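PDB 4PH8: aggregative adherence fimbrial subunit AggA, which is the major subunit of aggregative adherence fimbriae type I and probably mediates bacterial adhesion, including binding to fibronectin. Local coordinates for residues L66-A69 with K70-K73. Sequence-based numbering, arbitrary orientation.
Sequences LQHA and KVAK
His68 and Val71 meet where strand 52-68 gives way to a loop, and the histidine illustrates how one ring nitrogen can take up two successive amides of a loop. Followed outward, His68 CB comes first against Val71 CG2, at 4.0 Å, and CG passes the same methyl. With CG anti to the backbone N (chi1 -161°), the ring brings ND1 to the backbone amides of the loop. There His68 ND1 accepts from both: Lys70 N at 3.3 Å, tilted 31° out of the ring plane, and Val71 N at 3.5 Å, a weak bond arriving at the edge near that plane. His68 CE1 lies 3.9 Å from Lys70 CB, which sits at the ring edge, in plane. NE2, at the far end, is bonded to Pro123 O, while Tyr126 makes an edge-to-face contact with the ring. With ND1 accepting and NE2 engaged by a carbonyl, the imidazole is probably neutral. The connection leads into strand 75-82, which pairs antiparallel with strand 52-68 in this donor-strand-complemented fimbrial beta sandwich, near one end of the domain. Gln67 reaches the loop farther along: bent at chi2, its chain brings Gln67 NE2 to Ala72 O at 2.9 Å, a nearly straight bond (165°) with the acceptor near the plane of the Gln67 amide and the donor above the plane of the Ala72 carbonyl. A weak bond from Gln67 NE2 to His68 O, at 3.3 Å, gives the amide a second hold.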
loop_
_atom_site.group_PDB
_atom_site.type_symbol
_atom_site.label_atom_id
_atom_site.label_comp_id
_atom_site.label_asym_id
_atom_site.label_seq_id
_atom_site.Cartn_x
_atom_site.Cartn_y
_atom_site.Cartn_z
ATOM N N LEU A 66 8.782 7.587 0.837
ATOM C CA LEU A 66 8.486 8.656 1.775
ATOM C C LEU A 66 9.270 9.887 1.315
ATOM O O LEU A 66 10.501 9.918 1.413
ATOM C CB LEU A 66 8.874 8.248 3.194
ATOM C CG LEU A 66 8.409 9.178 4.323
ATOM C CD1 LEU A 66 6.893 9.222 4.469
ATOM C CD2 LEU A 66 9.028 8.758 5.643
ATOM N N GLN A 67 8.536 10.892 0.835
ATOM C CA GLN A 67 9.090 11.984 0.016
ATOM C C GLN A 67 8.949 13.342 0.708
ATOM O O GLN A 67 7.848 13.731 1.103
ATOM C CB GLN A 67 8.346 12.009 -1.331
ATOM C CG GLN A 67 8.667 13.179 -2.250
ATOM C CD GLN A 67 10.038 13.053 -2.881
ATOM O OE1 GLN A 67 10.284 12.131 -3.659
ATOM N NE2 GLN A 67 10.941 13.974 -2.547
ATOM N N HIS A 68 10.063 14.071 0.833
ATOM C CA HIS A 68 10.052 15.395 1.457
ATOM C C HIS A 68 9.310 16.362 0.546
ATOM O O HIS A 68 9.468 16.320 -0.673
ATOM C CB HIS A 68 11.478 15.888 1.737
ATOM C CG HIS A 68 11.548 16.993 2.752
ATOM N ND1 HIS A 68 11.448 18.324 2.409
ATOM C CD2 HIS A 68 11.708 16.966 4.098
ATOM C CE1 HIS A 68 11.528 19.068 3.498
ATOM N NE2 HIS A 68 11.693 18.270 4.536
ATOM N N ALA A 69 8.477 17.213 1.140
ATOM C CA ALA A 69 7.600 18.101 0.370
ATOM C C ALA A 69 8.389 19.162 -0.414
ATOM O O ALA A 69 8.054 19.494 -1.552
ATOM C CB ALA A 69 6.596 18.775 1.301
ATOM N N LYS A 70 9.437 19.681 0.213
ATOM C CA LYS A 70 10.235 20.780 -0.353
ATOM C C LYS A 70 11.441 20.353 -1.218
ATOM O O LYS A 70 11.740 21.014 -2.214
ATOM C CB LYS A 70 10.678 21.703 0.788
ATOM C CG LYS A 70 9.516 22.463 1.428
ATOM C CD LYS A 70 9.864 23.020 2.807
ATOM C CE LYS A 70 9.387 24.463 3.004
ATOM N NZ LYS A 70 7.910 24.614 3.195
ATOM N N VAL A 71 12.114 19.253 -0.877
ATOM C CA VAL A 71 13.403 18.922 -1.515
ATOM C C VAL A 71 13.368 17.563 -2.246
ATOM O O VAL A 71 13.388 16.492 -1.628
ATOM C CB VAL A 71 14.571 19.049 -0.506
ATOM C CG1 VAL A 71 14.363 20.246 0.412
ATOM C CG2 VAL A 71 14.717 17.820 0.343
ATOM N N ALA A 72 13.309 17.628 -3.578
ATOM C CA ALA A 72 13.026 16.462 -4.423
ATOM C C ALA A 72 13.902 15.240 -4.110
ATOM O O ALA A 72 13.410 14.097 -4.053
ATOM C CB ALA A 72 13.155 16.840 -5.894
ATOM N N LYS A 73 15.188 15.495 -3.886
ATOM C CA LYS A 73 16.174 14.439 -3.660
ATOM C C LYS A 73 16.074 13.784 -2.280
ATOM O O LYS A 73 16.614 12.697 -2.076
ATOM C CB LYS A 73 17.597 14.986 -3.879
#